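Local coordinates for protein CalS11 (PDB 3TOS) that binds S-adenosyl-L-homocysteine, the spent form of the methyl donor, in a Rossmann-like domain and is probably an O-methyltransferase of calicheamicin biosynthesis, at residues 20-25 and 47-52. Residues are numbered along the deposited sequence; the frame is centred on the assembly and turned at random.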
loop_
_atom_site.group_PDB
_atom_site.type_symbol
_atom_site.label_atom_id
_atom_site.label_comp_id
_atom_site.label_asym_id
_atom_site.label_seq_id
_atom_site.Cartn_x
_atom_site.Cartn_y
_atom_site.Cartn_z
ATOM N N THR B 20 34.407 26.982 -7.101
ATOM C CA THR B 20 35.427 27.719 -6.366
ATOM C C THR B 20 34.969 29.175 -6.204
ATOM O O THR B 20 35.096 29.772 -5.134
ATOM C CB THR B 20 36.768 27.658 -7.131
ATOM O OG1 THR B 20 37.284 26.314 -7.094
ATOM C CG2 THR B 20 37.815 28.578 -6.470
ATOM N N GLU B 21 34.446 29.768 -7.287
ATOM C CA GLU B 21 33.933 31.167 -7.247
ATOM C C GLU B 21 32.807 31.362 -6.283
ATOM O O GLU B 21 32.823 32.312 -5.460
ATOM C CB GLU B 21 33.470 31.558 -8.657
ATOM C CG GLU B 21 33.013 33.005 -8.831
ATOM C CD GLU B 21 34.178 34.050 -8.594
ATOM O OE1 GLU B 21 35.399 33.698 -8.662
ATOM O OE2 GLU B 21 33.875 35.239 -8.364
ATOM N N THR B 22 31.857 30.408 -6.273
ATOM C CA THR B 22 30.747 30.505 -5.311
ATOM C C THR B 22 31.293 30.494 -3.866
ATOM O O THR B 22 30.911 31.313 -3.053
ATOM C CB THR B 22 29.730 29.361 -5.498
ATOM O OG1 THR B 22 28.980 29.597 -6.682
ATOM C CG2 THR B 22 28.752 29.267 -4.304
ATOM N N THR B 23 32.190 29.547 -3.591
ATOM C CA THR B 23 32.739 29.371 -2.269
ATOM C C THR B 23 33.471 30.623 -1.815
ATOM O O THR B 23 33.256 31.127 -0.706
ATOM C CB THR B 23 33.682 28.183 -2.239
ATOM O OG1 THR B 23 32.991 27.017 -2.704
ATOM C CG2 THR B 23 34.143 27.891 -0.815
ATOM N N GLN B 24 34.328 31.154 -2.691
ATOM C CA GLN B 24 35.111 32.340 -2.335
ATOM C C GLN B 24 34.213 33.563 -2.184
ATOM O O GLN B 24 34.448 34.387 -1.295
ATOM C CB GLN B 24 36.202 32.590 -3.387
ATOM C CG GLN B 24 37.317 31.545 -3.273
ATOM C CD GLN B 24 38.286 31.621 -4.388
ATOM O OE1 GLN B 24 38.063 32.336 -5.379
ATOM N NE2 GLN B 24 39.400 30.903 -4.241
ATOM N N ARG B 25 33.228 33.709 -3.064
ATOM C CA ARG B 25 32.276 34.828 -2.946
ATOM C C ARG B 25 31.512 34.779 -1.632
ATOM O O ARG B 25 31.378 35.799 -0.989
ATOM C CB ARG B 25 31.268 34.851 -4.086
ATOM C CG ARG B 25 31.909 35.348 -5.421
ATOM C CD ARG B 25 30.790 35.475 -6.402
ATOM N NE ARG B 25 31.217 35.755 -7.737
ATOM C CZ ARG B 25 30.401 35.967 -8.779
ATOM N NH1 ARG B 25 29.072 36.094 -8.585
ATOM N NH2 ARG B 25 30.925 36.053 -10.027
ATOM N N PHE B 47 24.750 31.610 3.314
ATOM C CA PHE B 47 26.118 31.270 2.962
ATOM C C PHE B 47 26.365 29.778 2.742
ATOM O O PHE B 47 27.497 29.343 2.537
ATOM C CB PHE B 47 27.044 31.815 4.051
ATOM C CG PHE B 47 26.743 33.224 4.408
ATOM C CD1 PHE B 47 27.076 34.251 3.500
ATOM C CD2 PHE B 47 26.056 33.537 5.594
ATOM C CE1 PHE B 47 26.718 35.561 3.754
ATOM C CE2 PHE B 47 25.733 34.899 5.896
ATOM C CZ PHE B 47 26.039 35.909 4.939
ATOM N N LEU B 48 25.283 29.017 2.785
ATOM C CA LEU B 48 25.312 27.552 2.752
ATOM C C LEU B 48 24.993 27.105 1.309
ATOM O O LEU B 48 23.818 27.063 0.914
ATOM C CB LEU B 48 24.290 26.985 3.785
ATOM C CG LEU B 48 24.216 25.423 3.869
ATOM C CD1 LEU B 48 25.433 24.873 4.520
ATOM C CD2 LEU B 48 22.899 25.054 4.652
ATOM N N ARG B 49 26.036 26.799 0.521
ATOM C CA ARG B 49 25.862 26.543 -0.910
ATOM C C ARG B 49 25.365 25.113 -1.124
ATOM O O ARG B 49 25.459 24.269 -0.217
ATOM C CB ARG B 49 27.203 26.750 -1.645
ATOM C CG ARG B 49 28.261 25.754 -1.281
ATOM C CD ARG B 49 29.571 26.150 -1.920
ATOM N NE ARG B 49 30.622 25.165 -1.697
ATOM C CZ ARG B 49 31.336 25.033 -0.578
ATOM N NH1 ARG B 49 31.078 25.787 0.511
ATOM N NH2 ARG B 49 32.295 24.088 -0.557
ATOM N N ARG B 50 24.898 24.853 -2.336
ATOM C CA ARG B 50 24.302 23.568 -2.722
ATOM C C ARG B 50 25.128 22.407 -2.188
ATOM O O ARG B 50 24.580 21.494 -1.590
ATOM C CB ARG B 50 24.290 23.458 -4.270
ATOM C CG ARG B 50 23.658 22.134 -4.767
ATOM C CD ARG B 50 24.011 21.822 -6.239
ATOM N NE ARG B 50 25.453 21.893 -6.528
ATOM C CZ ARG B 50 26.320 20.916 -6.253
ATOM N NH1 ARG B 50 25.889 19.767 -5.704
ATOM N NH2 ARG B 50 27.613 21.091 -6.543
ATOM N N HIS B 51 26.437 22.382 -2.452
ATOM C CA HIS B 51 27.243 21.215 -2.112
ATOM C C HIS B 51 27.172 20.926 -0.591
ATOM O O HIS B 51 27.066 19.748 -0.153
ATOM C CB HIS B 51 28.724 21.435 -2.498
ATOM C CG HIS B 51 29.597 20.290 -2.107
ATOM N ND1 HIS B 51 29.569 19.089 -2.792
ATOM C CD2 HIS B 51 30.462 20.126 -1.068
ATOM C CE1 HIS B 51 30.428 18.257 -2.235
ATOM N NE2 HIS B 51 30.961 18.849 -1.172
ATOM N N GLN B 52 27.238 21.998 0.222
ATOM C CA GLN B 52 27.164 21.835 1.696
ATOM C C GLN B 52 25.745 21.563 2.176
ATOM O O GLN B 52 25.533 20.793 3.116
ATOM C CB GLN B 52 27.800 23.063 2.424
ATOM C CG GLN B 52 29.326 23.208 2.127
ATOM C CD GLN B 52 30.145 22.037 2.659
ATOM O OE1 GLN B 52 29.653 21.207 3.435
ATOM N NE2 GLN B 52 31.361 21.936 2.224
#
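R49 reaches across to helix 17-31 and lays one face of its guanidinium against T23, a worked example of an arginine whose face packs against one neighbour while its nitrogens bond to others. T23 OG1 lies 3.1 Å above the plane, displaced from its middle to the NE side. T23 OG1 comes 3.2 Å from R49 NE, but at too poor an angle for a hydrogen bond; it bonds instead to E19 O, one turn back. On the opposite face lies Q52 CG, 3.4 Å from the plane. Nearer the backbone, the methyl T22 CG2 rests 4.0 Å from R49 CB and equally far from R49 CD. R49 CG lies between the backbone N and the carbonyl carbon (chi1 66°), and from there the chain runs extended, carrying NE to a salt bridge with E19, while NH2 bonds to N42 OD1 of the second subunit. A leucine here would probably leave the E19 carboxylate without this charged mate and N42 without its donor. T22 OG1 also turns to that subunit, bonding to its A146 O and S150 OG. R49 itself N-caps helix 50-65, so the contact ties helix 17-31 to the start of the helix preceding strand 72-76, which lies between strands 103-107 and 183-188 of the Rossmann-like sheet.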